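Local coordinates for protein glutathione S-transferase (Vibrio parahaemolyticus, PDB 7MIQ) that probably catalyses the conjugation of glutathione to electrophilic substrates, as a Gtt2-class glutathione S-transferase with a thioredoxin-like N-terminal domain and a helical C-terminal domain, at residues R14-F18 / I165-I169; E151-I155 / R191-V196. All coordinates share one frame; numbering follows the deposited sequence.

In the fold
The centre of contact 1 (14-18 with 165-169) lies about 5 Å from the centre of the chain; this buried contact joins the thioredoxin-like N-terminal domain to the helical C-terminal domain. The centre of contact 2 (151-155 with 191-196) lies about 16 Å from that of the chain; partly buried, it stays within the C-terminal domain. The first is mainly isoleucine packing with one arginine whose charge is met inside the protein; the second mixes a tryptophan-centred apolar patch with an arginine and a glutamine that bind a loop. The two meet through helix 162-177, where Trp192 CH2 packs against the backbone of Gly167 and Tyr168, and the rings of Phe193 and Tyr168 meet, nearly parallel.

Contact 1. Residues R14-F18 / I165-I169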
loop_
_atom_site.group_PDB
_atom_site.type_symbol
_atom_site.label_atom_id
_atom_site.label_comp_id
_atom_site.label_asym_id
_atom_site.label_seq_id
_atom_site.Cartn_x
_atom_site.Cartn_y
_atom_site.Cartn_z
ATOM N N ARG A 14 2.896 11.641 9.421
ATOM C CA ARG A 14 2.661 11.579 7.981
ATOM C C ARG A 14 1.490 12.469 7.587
ATOM O O ARG A 14 1.543 13.168 6.567
ATOM C CB ARG A 14 2.409 10.136 7.542
ATOM C CG ARG A 14 3.636 9.235 7.613
ATOM C CD ARG A 14 3.277 7.800 7.261
ATOM N NE ARG A 14 3.132 7.601 5.823
ATOM C CZ ARG A 14 2.816 6.444 5.259
ATOM N NH1 ARG A 14 2.568 5.365 5.985
ATOM N NH2 ARG A 14 2.747 6.366 3.933
ATOM N N VAL A 15 0.428 12.465 8.392
ATOM C CA VAL A 15 -0.733 13.303 8.113
ATOM C C VAL A 15 -0.443 14.762 8.436
ATOM O O VAL A 15 -0.863 15.665 7.701
ATOM C CB VAL A 15 -1.954 12.781 8.894
ATOM C CG1 VAL A 15 -3.156 13.712 8.703
ATOM C CG2 VAL A 15 -2.290 11.362 8.457
ATOM N N SER A 16 0.270 15.017 9.540
ATOM C CA SER A 16 0.542 16.392 9.957
ATOM C C SER A 16 1.352 17.146 8.910
ATOM O O SER A 16 1.060 18.310 8.610
ATOM C CB SER A 16 1.280 16.407 11.299
ATOM O OG SER A 16 0.442 15.988 12.359
ATOM N N ILE A 17 2.383 16.506 8.354
ATOM C CA ILE A 17 3.201 17.158 7.334
ATOM C C ILE A 17 2.375 17.428 6.080
ATOM O O ILE A 17 2.459 18.507 5.481
ATOM C CB ILE A 17 4.438 16.298 7.026
ATOM C CG1 ILE A 17 5.338 16.194 8.260
ATOM C CG2 ILE A 17 5.210 16.861 5.837
ATOM C CD1 ILE A 17 6.415 15.122 8.123
ATOM N N PHE A 18 1.567 16.447 5.667
ATOM C CA PHE A 18 0.709 16.616 4.497
ATOM C C PHE A 18 -0.254 17.782 4.687
ATOM O O PHE A 18 -0.433 18.610 3.785
ATOM C CB PHE A 18 -0.057 15.317 4.244
ATOM C CG PHE A 18 -0.757 15.260 2.915
ATOM C CD1 PHE A 18 -1.988 15.869 2.733
ATOM C CD2 PHE A 18 -0.196 14.567 1.856
ATOM C CE1 PHE A 18 -2.638 15.803 1.510
ATOM C CE2 PHE A 18 -0.839 14.494 0.630
ATOM C CZ PHE A 18 -2.060 15.115 0.456
ATOM N N ILE A 165 7.136 12.700 1.380
ATOM C CA ILE A 165 6.813 12.697 2.806
ATOM C C ILE A 165 7.090 11.322 3.394
ATOM O O ILE A 165 7.738 11.183 4.439
ATOM C CB ILE A 165 5.347 13.113 3.030
ATOM C CG1 ILE A 165 5.080 14.496 2.432
ATOM C CG2 ILE A 165 5.006 13.091 4.518
ATOM C CD1 ILE A 165 3.634 14.931 2.540
ATOM N N THR A 166 6.611 10.280 2.711
ATOM C CA THR A 166 6.809 8.913 3.177
ATOM C C THR A 166 8.284 8.525 3.156
ATOM O O THR A 166 8.767 7.856 4.075
ATOM C CB THR A 166 5.977 7.963 2.315
ATOM O OG1 THR A 166 4.589 8.286 2.473
ATOM C CG2 THR A 166 6.212 6.513 2.712
ATOM N N GLY A 167 9.017 8.941 2.121
ATOM C CA GLY A 167 10.443 8.656 2.086
ATOM C C GLY A 167 11.196 9.320 3.224
ATOM O O GLY A 167 12.112 8.732 3.807
ATOM N N TYR A 168 10.818 10.558 3.552
ATOM C CA TYR A 168 11.436 11.273 4.666
ATOM C C TYR A 168 11.248 10.519 5.977
ATOM O O TYR A 168 12.203 10.346 6.745
ATOM C CB TYR A 168 10.849 12.687 4.737
ATOM C CG TYR A 168 11.121 13.490 5.995
ATOM C CD1 TYR A 168 12.255 14.289 6.108
ATOM C CD2 TYR A 168 10.212 13.491 7.047
ATOM C CE1 TYR A 168 12.487 15.046 7.256
ATOM C CE2 TYR A 168 10.434 14.238 8.188
ATOM C CZ TYR A 168 11.569 15.013 8.289
ATOM O OH TYR A 168 11.772 15.756 9.429
ATOM N N ILE A 169 10.030 10.033 6.237
ATOM C CA ILE A 169 9.783 9.243 7.441
ATOM C C ILE A 169 10.604 7.958 7.414
ATOM O O ILE A 169 11.171 7.545 8.435
ATOM C CB ILE A 169 8.276 8.951 7.594
ATOM C CG1 ILE A 169 7.492 10.250 7.808
ATOM C CG2 ILE A 169 8.024 7.976 8.745
ATOM C CD1 ILE A 169 7.874 10.994 9.070
HETATM O O HOH W 1 3.380 9.826 4.199
#
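Arg14 reaches across to helix 162-177 with the end of its side chain, while its CG rests 4.0 Å from CG1 of Ile169. A bend at chi3 (78°) turns the guanidinium toward Thr166, whose OG1 takes a bond from Arg14 NH2 at 3.0 Å. The bond is bent, and OG1 also stands 27° out of the guanidinium plane. A water lying in that plane accepts from Arg14 NE at 2.8 Å and also binds Thr166 OG1, so two routes tie the arginine to the threonine. Glu102 forms a salt bridge with NH2, which should balance the buried charge, and His98 bonds to Thr166 OG1. One turn on, Ile17 points at the partner helix: its CG2 lies 4.0 Å from CG2 of Ile165, the two side chains alongside and running opposite ways, and its CD1 comes in across the tyrosine, 4.1 Å from CE2 of Tyr168. Phe18 closes the segment, its CD2 3.9 Å from the CD1 of Ile165. The helix segments, 10.4 Å apart at their axes and inclined at 135°, bring helix 10-22 of the thioredoxin-like domain against helix 162-177 of the C-terminal domain; helix 66-76 touches Arg14 and Phe18, helix 88-114 flanks the Arg14-Thr166 pair, and helix 207-210 covers Tyr168 and Ile169.

Contact 2. Residues E151-I155 / R191-V196; sequences ESEYI and RWFEQV
This is a loop-to-helix contact inside the C-terminal domain: the turn leaving helix 127-151 lies along one side of helix 187-196, polar on the solvent side and apolar toward helix 162-177. Arg191 holds the loop backbone. Its NH1 donates to Glu153 O at 2.8 Å, nearly straight (167°), in both the guanidinium and the carbonyl plane and on a lone pair; NH2 adds weak bonds to the carbonyls of Ser152 and Glu153 and is also hydrogen-bonded to Leu149 O, in the helix before the loop. The same NH1 also binds Gln195 OE1 at 3.0 Å, which helps fix how the amide is turned. Gln195 NE2 donates to Glu153 OE2 on the anti side of the carboxylate; the 2.5 Å modelled between them is shorter than expected, so the exact length is doubtful. NE2 also makes a weak bond to Tyr154 OH. Glu153 gets there on an extended chain, CG anti to its backbone N (chi1 -171°). Deeper in, the Trp192 indole is clasped between Val196 CG2 over one face and Ile155 CG1 over the opposite one, both offset from the ring centre. Ile155 CD1 lies 3.6 Å from Trp192 CZ2, while Tyr154 CD1 comes to the edge of the indole. Asp164 on helix 162-177 accepts from Trp192 NE1 and from the backbone N of Ile155, joining loop and helix. It stands where the N-capping box aspartate of this helix is known from the glutathione S-transferase fold, and Phe160 on Ile165 is consistent with the accompanying hydrophobic staple.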
loop_
_atom_site.group_PDB
_atom_site.type_symbol
_atom_site.label_atom_id
_atom_site.label_comp_id
_atom_site.label_asym_id
_atom_site.label_seq_id
_atom_site.Cartn_x
_atom_site.Cartn_y
_atom_site.Cartn_z
ATOM N N GLU A 151 18.804 10.380 -10.581
ATOM C CA GLU A 151 18.179 10.676 -11.860
ATOM C C GLU A 151 16.900 11.495 -11.743
ATOM O O GLU A 151 16.421 12.005 -12.761
ATOM C CB GLU A 151 17.867 9.377 -12.621
ATOM C CG GLU A 151 16.739 8.563 -12.013
ATOM C CD GLU A 151 16.396 7.328 -12.821
ATOM O OE1 GLU A 151 17.173 6.981 -13.735
ATOM O OE2 GLU A 151 15.345 6.707 -12.541
ATOM N N SER A 152 16.339 11.639 -10.546
ATOM C CA SER A 152 15.109 12.384 -10.332
ATOM C C SER A 152 15.290 13.286 -9.121
ATOM O O SER A 152 15.914 12.886 -8.135
ATOM C CB SER A 152 13.919 11.426 -10.126
ATOM O OG SER A 152 12.690 12.122 -10.000
ATOM N N GLU A 153 14.757 14.509 -9.195
ATOM C CA GLU A 153 14.905 15.423 -8.066
ATOM C C GLU A 153 14.121 14.936 -6.853
ATOM O O GLU A 153 14.566 15.099 -5.711
ATOM C CB GLU A 153 14.476 16.837 -8.455
ATOM C CG GLU A 153 14.816 17.856 -7.374
ATOM C CD GLU A 153 14.560 19.288 -7.790
ATOM O OE1 GLU A 153 14.114 19.510 -8.935
ATOM O OE2 GLU A 153 14.804 20.192 -6.961
ATOM N N TYR A 154 12.958 14.337 -7.079
ATOM C CA TYR A 154 12.157 13.750 -6.018
ATOM C C TYR A 154 11.921 12.278 -6.339
ATOM O O TYR A 154 12.299 11.786 -7.403
ATOM C CB TYR A 154 10.849 14.532 -5.838
ATOM C CG TYR A 154 11.106 15.966 -5.409
ATOM C CD1 TYR A 154 11.367 16.274 -4.081
ATOM C CD2 TYR A 154 11.123 17.004 -6.336
ATOM C CE1 TYR A 154 11.617 17.576 -3.680
ATOM C CE2 TYR A 154 11.375 18.312 -5.945
ATOM C CZ TYR A 154 11.621 18.589 -4.615
ATOM O OH TYR A 154 11.870 19.881 -4.210
ATOM N N ILE A 155 11.312 11.553 -5.399
ATOM C CA ILE A 155 11.286 10.096 -5.518
ATOM C C ILE A 155 10.389 9.659 -6.672
ATOM O O ILE A 155 10.815 8.910 -7.560
ATOM C CB ILE A 155 10.854 9.448 -4.193
ATOM C CG1 ILE A 155 11.881 9.749 -3.095
ATOM C CG2 ILE A 155 10.713 7.947 -4.374
ATOM C CD1 ILE A 155 11.507 9.178 -1.736
ATOM N N ARG A 191 21.381 14.439 -0.500
ATOM C CA ARG A 191 20.973 15.640 -1.232
ATOM C C ARG A 191 19.468 15.852 -1.143
ATOM O O ARG A 191 18.997 16.946 -0.807
ATOM C CB ARG A 191 21.405 15.521 -2.699
ATOM C CG ARG A 191 21.135 16.742 -3.592
ATOM C CD ARG A 191 19.702 16.808 -4.156
ATOM N NE ARG A 191 19.298 15.600 -4.868
ATOM C CZ ARG A 191 18.046 15.317 -5.204
ATOM N NH1 ARG A 191 17.047 16.130 -4.899
ATOM N NH2 ARG A 191 17.787 14.186 -5.859
ATOM N N TRP A 192 18.701 14.821 -1.493
ATOM C CA TRP A 192 17.245 14.916 -1.459
ATOM C C TRP A 192 16.747 15.180 -0.043
ATOM O O TRP A 192 15.868 16.024 0.167
ATOM C CB TRP A 192 16.644 13.631 -2.034
ATOM C CG TRP A 192 15.217 13.344 -1.642
ATOM C CD1 TRP A 192 14.085 13.773 -2.275
ATOM C CD2 TRP A 192 14.780 12.537 -0.541
ATOM N NE1 TRP A 192 12.969 13.295 -1.625
ATOM C CE2 TRP A 192 13.371 12.532 -0.558
ATOM C CE3 TRP A 192 15.446 11.819 0.460
ATOM C CZ2 TRP A 192 12.614 11.844 0.392
ATOM C CZ3 TRP A 192 14.695 11.132 1.399
ATOM C CH2 TRP A 192 13.293 11.148 1.358
ATOM N N PHE A 193 17.313 14.484 0.945
ATOM C CA PHE A 193 16.862 14.669 2.319
ATOM C C PHE A 193 17.183 16.071 2.826
ATOM O O PHE A 193 16.364 16.686 3.519
ATOM C CB PHE A 193 17.486 13.614 3.228
ATOM C CG PHE A 193 16.828 13.518 4.577
ATOM C CD1 PHE A 193 17.215 14.349 5.615
ATOM C CD2 PHE A 193 15.817 12.603 4.799
ATOM C CE1 PHE A 193 16.607 14.263 6.855
ATOM C CE2 PHE A 193 15.204 12.513 6.040
ATOM C CZ PHE A 193 15.598 13.346 7.065
ATOM N N GLU A 194 18.372 16.587 2.506
ATOM C CA GLU A 194 18.687 17.969 2.860
ATOM C C GLU A 194 17.659 18.923 2.263
ATOM O O GLU A 194 17.233 19.882 2.917
ATOM C CB GLU A 194 20.098 18.320 2.380
ATOM C CG GLU A 194 20.503 19.777 2.586
ATOM C CD GLU A 194 21.219 20.016 3.907
ATOM O OE1 GLU A 194 21.453 19.037 4.652
ATOM O OE2 GLU A 194 21.549 21.185 4.203
ATOM N N GLN A 195 17.231 18.648 1.032
ATOM C CA GLN A 195 16.263 19.490 0.342
ATOM C C GLN A 195 14.886 19.397 0.994
ATOM O O GLN A 195 14.274 20.416 1.330
ATOM C CB GLN A 195 16.208 19.059 -1.126
ATOM C CG GLN A 195 15.518 19.987 -2.084
ATOM C CD GLN A 195 15.786 19.584 -3.525
ATOM O OE1 GLN A 195 16.780 18.914 -3.820
ATOM N NE2 GLN A 195 14.898 19.981 -4.426
ATOM N N VAL A 196 14.393 18.175 1.192
ATOM C CA VAL A 196 13.048 17.986 1.728
ATOM C C VAL A 196 12.972 18.443 3.182
ATOM O O VAL A 196 12.009 19.107 3.586
ATOM C CB VAL A 196 12.624 16.514 1.566
ATOM C CG1 VAL A 196 11.329 16.243 2.303
ATOM C CG2 VAL A 196 12.476 16.169 0.089
#